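Local atomic coordinates of vacuolar aminopeptidase 1 (Saccharomyces cerevisiae, PDB entry 5JGF), a protein that removes N-terminal amino acids, preferably neutral or hydrophobic ones, from peptides as a zinc-dependent vacuolar enzyme and travels as the major cargo of the cytoplasm-to-vacuole targeting pathway. Residues D131-R137 with D237-V243; A151-S155 with Y221-A226. All coordinates share one frame; numbering follows the deposited sequence.

Contact 1: D131-R137 with D237-V243; sequences DLGIGGR and DLDLFDV
F241 lays one face of its ring over the backbone of G133 and brings its rim to G135, a pairing that shows how glycines make room for an aromatic ring on a neighbouring strand. Segments 131-137 and 237-243 run antiparallel, joined by seven backbone hydrogen bonds. With CG between the backbone N and the carbonyl carbon (chi1 47°), the F241 ring folds back across the partner strand: G133 O sits 3.8 Å above the plane over the ring centre, and F241 CE2 comes within 3.3 Å of G135 N. A side chain at G133 would run into V243 CG1, which already lies 3.4 Å from G133 CA. An alanine in place of F241 is likely to open a gap over G133 and beside G135. On the face bearing I134 and L240, aliphatic groups close the seam, I134 CB meeting L240 CD2 at 3.9 Å and I134 CD1 meeting L238 CD1 at 3.8 Å; L218 and V222 of helix 216-226 pack against this cluster. At the partly exposed R137 end two backbone bonds persist but the side chains are looser: the arginine leads away from D237, its NE bonded to S150, and V384 and V383 of another subunit pack on R137 and D237. At the far end a water links D131 N to D242 OD1, which also accepts from Q244 N. Hydrophobic packing and backbone bonds thus hold the strands together, whereas three carboxylates find charged partners outside: D131 pairs with R441 of a neighbouring subunit, D237 and D239 with K98, and D237 OD2 also bonds Y26 OH.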
ATOM      1  N   ASP D 131      12.041  25.585  31.056  1.00 11.70           N
ATOM      2  CA  ASP D 131      13.055  26.580  31.414  1.00 13.62           C
ATOM      3  C   ASP D 131      14.366  25.849  31.685  1.00 14.29           C
ATOM      4  O   ASP D 131      14.473  25.110  32.665  1.00 13.44           O
ATOM      5  CB  ASP D 131      12.637  27.336  32.679  1.00 14.36           C
ATOM      6  CG  ASP D 131      11.421  28.227  32.471  1.00 16.15           C
ATOM      7  OD1 ASP D 131      10.734  28.103  31.433  1.00 15.31           O
ATOM      8  OD2 ASP D 131      11.150  29.055  33.366  1.00 15.35           O
ATOM      9  N   LEU D 132      15.366  26.069  30.836  1.00 13.40           N
ATOM     10  CA  LEU D 132      16.642  25.380  30.987  1.00 13.29           C
ATOM     11  C   LEU D 132      17.805  26.217  31.503  1.00 14.19           C
ATOM     12  O   LEU D 132      18.127  27.267  30.949  1.00 15.15           O
ATOM     13  CB  LEU D 132      17.054  24.757  29.650  1.00 12.34           C
ATOM     14  CG  LEU D 132      16.025  23.837  28.983  1.00 12.11           C
ATOM     15  CD1 LEU D 132      16.603  23.299  27.674  1.00 12.54           C
ATOM     16  CD2 LEU D 132      15.660  22.684  29.923  1.00 11.56           C
ATOM     17  N   GLY D 133      18.439  25.727  32.564  1.00 14.38           N
ATOM     18  CA  GLY D 133      19.593  26.408  33.116  1.00 13.82           C
ATOM     19  C   GLY D 133      20.814  25.718  32.540  1.00 13.97           C
ATOM     20  O   GLY D 133      20.690  24.702  31.849  1.00 13.16           O
ATOM     21  N   ILE D 134      21.995  26.260  32.807  1.00 13.90           N
ATOM     22  CA  ILE D 134      23.223  25.658  32.310  1.00 13.11           C
ATOM     23  C   ILE D 134      24.167  25.466  33.488  1.00 14.17           C
ATOM     24  O   ILE D 134      24.178  26.267  34.421  1.00 13.83           O
ATOM     25  CB  ILE D 134      23.885  26.544  31.226  1.00 14.34           C
ATOM     26  CG1 ILE D 134      25.100  25.826  30.634  1.00 12.99           C
ATOM     27  CG2 ILE D 134      24.268  27.911  31.815  1.00 14.02           C
ATOM     28  CD1 ILE D 134      25.638  26.484  29.362  1.00 13.54           C
ATOM     29  N   GLY D 135      24.942  24.392  33.461  1.00 13.47           N
ATOM     30  CA  GLY D 135      25.854  24.143  34.560  1.00 12.88           C
ATOM     31  C   GLY D 135      26.763  22.976  34.279  1.00 13.81           C
ATOM     32  O   GLY D 135      26.561  22.235  33.319  1.00 13.13           O
ATOM     33  N   GLY D 136      27.773  22.805  35.123  1.00 14.30           N
ATOM     34  CA  GLY D 136      28.692  21.709  34.919  1.00 13.47           C
ATOM     35  C   GLY D 136      30.105  22.037  35.342  1.00 15.51           C
ATOM     36  O   GLY D 136      30.336  22.934  36.157  1.00 13.66           O
ATOM     37  N   ARG D 137      31.053  21.314  34.759  1.00 15.36           N
ATOM     38  CA  ARG D 137      32.462  21.472  35.083  1.00 17.71           C
ATOM     39  C   ARG D 137      33.250  22.327  34.101  1.00 17.64           C
ATOM     40  O   ARG D 137      33.136  22.168  32.885  1.00 16.34           O
ATOM     41  CB  ARG D 137      33.102  20.086  35.176  1.00 18.57           C
ATOM     42  CG  ARG D 137      34.554  20.078  35.616  1.00 21.60           C
ATOM     43  CD  ARG D 137      35.103  18.660  35.601  1.00 25.02           C
ATOM     44  NE  ARG D 137      36.335  18.551  36.371  1.00 29.71           N
ATOM     45  CZ  ARG D 137      37.027  17.428  36.524  1.00 32.07           C
ATOM     46  NH1 ARG D 137      38.139  17.430  37.248  1.00 34.18           N
ATOM     47  NH2 ARG D 137      36.614  16.306  35.955  1.00 29.43           N
ATOM     48  N   ASP D 237      32.515  20.924  30.354  1.00 15.69           N
ATOM     49  CA  ASP D 237      31.555  19.839  30.183  1.00 15.53           C
ATOM     50  C   ASP D 237      30.302  20.372  30.867  1.00 14.20           C
ATOM     51  O   ASP D 237      30.130  20.218  32.076  1.00 14.85           O
ATOM     52  CB  ASP D 237      32.062  18.577  30.892  1.00 15.82           C
ATOM     53  CG  ASP D 237      31.124  17.391  30.735  1.00 17.39           C
ATOM     54  OD1 ASP D 237      30.035  17.555  30.147  1.00 16.13           O
ATOM     55  OD2 ASP D 237      31.480  16.290  31.212  1.00 17.07           O
ATOM     56  N   LEU D 238      29.439  21.018  30.086  1.00 13.75           N
ATOM     57  CA  LEU D 238      28.219  21.615  30.621  1.00 13.11           C
ATOM     58  C   LEU D 238      26.939  20.942  30.136  1.00 14.32           C
ATOM     59  O   LEU D 238      26.877  20.447  29.010  1.00 13.97           O
ATOM     60  CB  LEU D 238      28.166  23.104  30.254  1.00 13.96           C
ATOM     61  CG  LEU D 238      29.399  23.946  30.612  1.00 16.46           C
ATOM     62  CD1 LEU D 238      29.169  25.400  30.200  1.00 16.98           C
ATOM     63  CD2 LEU D 238      29.671  23.848  32.107  1.00 13.18           C
ATOM     64  N   ASP D 239      25.931  20.937  31.007  1.00 11.99           N
ATOM     65  CA  ASP D 239      24.616  20.363  30.725  1.00 13.72           C
ATOM     66  C   ASP D 239      23.602  21.492  30.650  1.00 14.94           C
ATOM     67  O   ASP D 239      23.850  22.603  31.124  1.00 14.02           O
ATOM     68  CB  ASP D 239      24.086  19.501  31.880  1.00 15.52           C
ATOM     69  CG  ASP D 239      24.901  18.268  32.159  1.00 16.32           C
ATOM     70  OD1 ASP D 239      24.494  17.544  33.091  1.00 18.86           O
ATOM     71  OD2 ASP D 239      25.910  18.011  31.481  1.00 17.33           O
ATOM     72  N   LEU D 240      22.451  21.173  30.071  1.00 13.24           N
ATOM     73  CA  LEU D 240      21.311  22.075  30.041  1.00 12.55           C
ATOM     74  C   LEU D 240      20.320  21.215  30.813  1.00 12.73           C
ATOM     75  O   LEU D 240      20.196  20.017  30.545  1.00 12.57           O
ATOM     76  CB  LEU D 240      20.799  22.326  28.624  1.00 13.22           C
ATOM     77  CG  LEU D 240      21.607  23.299  27.770  1.00 13.71           C
ATOM     78  CD1 LEU D 240      20.780  23.643  26.534  1.00 15.27           C
ATOM     79  CD2 LEU D 240      21.921  24.575  28.562  1.00 13.23           C
ATOM     80  N   PHE D 241      19.631  21.807  31.782  1.00 13.03           N
ATOM     81  CA  PHE D 241      18.694  21.052  32.606  1.00 13.64           C
ATOM     82  C   PHE D 241      17.519  21.914  33.044  1.00 12.47           C
ATOM     83  O   PHE D 241      17.594  23.139  33.009  1.00 12.55           O
ATOM     84  CB  PHE D 241      19.437  20.542  33.840  1.00 12.51           C
ATOM     85  CG  PHE D 241      20.266  21.601  34.509  1.00 12.76           C
ATOM     86  CD1 PHE D 241      19.670  22.563  35.321  1.00 13.36           C
ATOM     87  CD2 PHE D 241      21.635  21.677  34.273  1.00 14.18           C
ATOM     88  CE1 PHE D 241      20.428  23.592  35.889  1.00 16.64           C
ATOM     89  CE2 PHE D 241      22.404  22.701  34.834  1.00 14.99           C
ATOM     90  CZ  PHE D 241      21.799  23.661  35.643  1.00 15.57           C
ATOM     91  N   ASP D 242      16.440  21.258  33.466  1.00 12.50           N
ATOM     92  CA  ASP D 242      15.237  21.952  33.923  1.00 12.54           C
ATOM     93  C   ASP D 242      15.533  22.629  35.263  1.00 14.15           C
ATOM     94  O   ASP D 242      15.994  21.975  36.200  1.00 12.71           O
ATOM     95  CB  ASP D 242      14.091  20.946  34.110  1.00 13.96           C
ATOM     96  CG  ASP D 242      12.734  21.616  34.247  1.00 16.66           C
ATOM     97  OD1 ASP D 242      12.677  22.794  34.657  1.00 19.14           O
ATOM     98  OD2 ASP D 242      11.718  20.956  33.955  1.00 18.70           O
ATOM     99  N   VAL D 243      15.271  23.931  35.353  1.00 13.78           N
ATOM    100  CA  VAL D 243      15.513  24.664  36.593  1.00 15.19           C
ATOM    101  C   VAL D 243      14.283  24.757  37.486  1.00 15.51           C
ATOM    102  O   VAL D 243      14.317  25.443  38.507  1.00 15.45           O
ATOM    103  CB  VAL D 243      16.006  26.109  36.330  1.00 16.55           C
ATOM    104  CG1 VAL D 243      17.358  26.084  35.653  1.00 19.05           C
ATOM    105  CG2 VAL D 243      14.990  26.864  35.491  1.00 15.77           C
TER
HETATM  106  O   HOH W   1      11.087  24.713  33.644  1.00 23.19           O

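Contact 2: A151-S155 with Y221-A226; sequences ALVDS and YVAKLA
V153 holds CG1 anti to its carbonyl carbon (chi1 -65°), which aims that methyl at the last turn of helix 216-226, while Y221, its CG anti to the backbone N (chi1 -179°), swings its phenol forward to S155. The valine methyl settles among three helix residues: A226 CB lies 3.7 Å from V153 CG1, L225 CB is close by, and the carbonyl oxygen of V222 borders the same methyl. Two residues back along the strand, A151 CB meets A226 CB at 4.0 Å, a meeting of small methyls consistent with the close approach of the backbones here. This is helix-on-sheet packing in an antiparallel sheet: strand 149-154, outermost in the sheet within this chain, runs across the helix at 113°, the axes of the two short segments 7.9 Å apart at closest approach. V222 and A226 also reach L138 on the adjacent strand, and V222 touches L238 one strand further in, which spreads the helix over three strands. At the other end Y221 meets S155 edge-on, with S155 CB near the ring plane and 3.1 Å from Y221 OH. L225 CG lies over one face of the same ring, 4.0 Å above its plane and offset toward the rim. The hydroxyl of S155 turns instead to L158 O and I134 N. Across the partly exposed margin, a single water donates to L225 O at 2.7 Å and, over a longer 3.3 Å, to L152 O.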
ATOM      1  N   ALA D 151      36.331  23.847  38.234  1.00 22.55           N
ATOM      2  CA  ALA D 151      35.342  24.653  38.923  1.00 21.96           C
ATOM      3  C   ALA D 151      33.973  24.219  38.431  1.00 21.18           C
ATOM      4  O   ALA D 151      33.818  23.835  37.271  1.00 19.15           O
ATOM      5  CB  ALA D 151      35.561  26.130  38.626  1.00 22.64           C
ATOM      6  N   LEU D 152      32.991  24.262  39.320  1.00 19.63           N
ATOM      7  CA  LEU D 152      31.628  23.897  38.963  1.00 19.64           C
ATOM      8  C   LEU D 152      30.798  25.166  38.901  1.00 20.13           C
ATOM      9  O   LEU D 152      30.931  26.045  39.758  1.00 17.81           O
ATOM     10  CB  LEU D 152      31.048  22.943  40.007  1.00 21.47           C
ATOM     11  CG  LEU D 152      31.006  21.448  39.665  1.00 23.61           C
ATOM     12  CD1 LEU D 152      32.263  21.005  38.925  1.00 22.62           C
ATOM     13  CD2 LEU D 152      30.819  20.672  40.951  1.00 23.36           C
ATOM     14  N   VAL D 153      29.954  25.271  37.879  1.00 15.81           N
ATOM     15  CA  VAL D 153      29.094  26.437  37.717  1.00 15.27           C
ATOM     16  C   VAL D 153      27.640  25.999  37.577  1.00 14.62           C
ATOM     17  O   VAL D 153      27.360  24.849  37.240  1.00 13.89           O
ATOM     18  CB  VAL D 153      29.517  27.277  36.493  1.00 17.46           C
ATOM     19  CG1 VAL D 153      30.904  27.869  36.733  1.00 17.96           C
ATOM     20  CG2 VAL D 153      29.523  26.412  35.237  1.00 17.56           C
ATOM     21  N   ASP D 154      26.720  26.921  37.839  1.00 14.54           N
ATOM     22  CA  ASP D 154      25.294  26.624  37.784  1.00 15.91           C
ATOM     23  C   ASP D 154      24.534  27.941  37.656  1.00 15.49           C
ATOM     24  O   ASP D 154      24.642  28.808  38.523  1.00 17.71           O
ATOM     25  CB  ASP D 154      24.902  25.898  39.073  1.00 16.39           C
ATOM     26  CG  ASP D 154      23.424  25.596  39.157  1.00 20.02           C
ATOM     27  OD1 ASP D 154      22.977  25.167  40.245  1.00 20.09           O
ATOM     28  OD2 ASP D 154      22.710  25.774  38.149  1.00 18.19           O
ATOM     29  N   SER D 155      23.764  28.094  36.583  1.00 15.47           N
ATOM     30  CA  SER D 155      23.018  29.331  36.356  1.00 14.65           C
ATOM     31  C   SER D 155      21.752  29.462  37.195  1.00 14.93           C
ATOM     32  O   SER D 155      21.209  30.557  37.332  1.00 14.09           O
ATOM     33  CB  SER D 155      22.647  29.468  34.873  1.00 14.45           C
ATOM     34  OG  SER D 155      21.627  28.550  34.513  1.00 12.66           O
ATOM     35  N   TYR D 221      30.008  34.645  30.638  1.00 20.44           N
ATOM     36  CA  TYR D 221      29.043  34.267  31.659  1.00 20.86           C
ATOM     37  C   TYR D 221      29.541  33.161  32.592  1.00 20.49           C
ATOM     38  O   TYR D 221      29.479  33.310  33.814  1.00 22.19           O
ATOM     39  CB  TYR D 221      27.720  33.850  31.001  1.00 20.87           C
ATOM     40  CG  TYR D 221      26.650  33.459  31.995  1.00 21.44           C
ATOM     41  CD1 TYR D 221      26.277  32.126  32.160  1.00 19.34           C
ATOM     42  CD2 TYR D 221      26.041  34.419  32.802  1.00 22.45           C
ATOM     43  CE1 TYR D 221      25.327  31.757  33.109  1.00 20.43           C
ATOM     44  CE2 TYR D 221      25.093  34.061  33.755  1.00 22.85           C
ATOM     45  CZ  TYR D 221      24.742  32.729  33.905  1.00 20.89           C
ATOM     46  OH  TYR D 221      23.829  32.374  34.867  1.00 19.10           O
ATOM     47  N   VAL D 222      30.037  32.060  32.036  1.00 19.86           N
ATOM     48  CA  VAL D 222      30.518  30.968  32.882  1.00 20.65           C
ATOM     49  C   VAL D 222      31.812  31.328  33.608  1.00 20.78           C
ATOM     50  O   VAL D 222      32.088  30.804  34.684  1.00 20.79           O
ATOM     51  CB  VAL D 222      30.719  29.661  32.077  1.00 20.70           C
ATOM     52  CG1 VAL D 222      29.385  29.209  31.487  1.00 20.76           C
ATOM     53  CG2 VAL D 222      31.745  29.861  30.988  1.00 21.65           C
ATOM     54  N   ALA D 223      32.602  32.224  33.023  1.00 20.97           N
ATOM     55  CA  ALA D 223      33.845  32.656  33.654  1.00 22.26           C
ATOM     56  C   ALA D 223      33.459  33.462  34.889  1.00 22.46           C
ATOM     57  O   ALA D 223      34.056  33.315  35.955  1.00 23.83           O
ATOM     58  CB  ALA D 223      34.656  33.517  32.692  1.00 21.01           C
ATOM     59  N   LYS D 224      32.445  34.307  34.738  1.00 21.98           N
ATOM     60  CA  LYS D 224      31.956  35.126  35.841  1.00 22.25           C
ATOM     61  C   LYS D 224      31.416  34.243  36.968  1.00 23.55           C
ATOM     62  O   LYS D 224      31.693  34.484  38.143  1.00 23.06           O
ATOM     63  CB  LYS D 224      30.851  36.066  35.350  1.00 22.92           C
ATOM     64  CG  LYS D 224      30.229  36.915  36.449  1.00 23.85           C
ATOM     65  CD  LYS D 224      29.055  37.737  35.924  1.00 24.80           C
ATOM     66  CE  LYS D 224      28.383  38.496  37.058  1.00 25.27           C
ATOM     67  NZ  LYS D 224      27.197  39.283  36.607  1.00 28.95           N
ATOM     68  N   LEU D 225      30.647  33.218  36.606  1.00 23.52           N
ATOM     69  CA  LEU D 225      30.089  32.305  37.600  1.00 23.46           C
ATOM     70  C   LEU D 225      31.187  31.603  38.397  1.00 23.44           C
ATOM     71  O   LEU D 225      31.068  31.425  39.610  1.00 24.07           O
ATOM     72  CB  LEU D 225      29.209  31.245  36.930  1.00 23.82           C
ATOM     73  CG  LEU D 225      27.890  31.683  36.288  1.00 23.70           C
ATOM     74  CD1 LEU D 225      27.197  30.469  35.682  1.00 23.33           C
ATOM     75  CD2 LEU D 225      26.997  32.332  37.332  1.00 24.32           C
ATOM     76  N   ALA D 226      32.253  31.208  37.710  1.00 22.08           N
ATOM     77  CA  ALA D 226      33.361  30.507  38.347  1.00 22.86           C
ATOM     78  C   ALA D 226      34.345  31.455  39.027  1.00 25.28           C
ATOM     79  O   ALA D 226      35.113  31.042  39.897  1.00 25.53           O
ATOM     80  CB  ALA D 226      34.094  29.655  37.317  1.00 21.16           C
TER
HETATM   81  O   HOH W   2      30.579  29.120  40.891  1.00 34.79           O

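Contact 1 and contact 2 have centres 11 Å apart and meet in the same six-stranded antiparallel sheet, where strand 132-140 stands between 149-154 and 233-242. Along the chain the order is 131-137, 151-155, 221-226 and 237-243, so the helix contact falls within the span that the strand pairing closes. Probable backbone hydrogen bonds from S155 N to I134 O and from V153 N to G136 O tie the two directly, and F241 CZ packs on D154 OD2. Contact 1 is the buried seam within the sheet, its D239 side chain about 11 Å from that of the zinc-binding E299; contact 2 sets helix 216-226 against the sheet, away from the annotated sites.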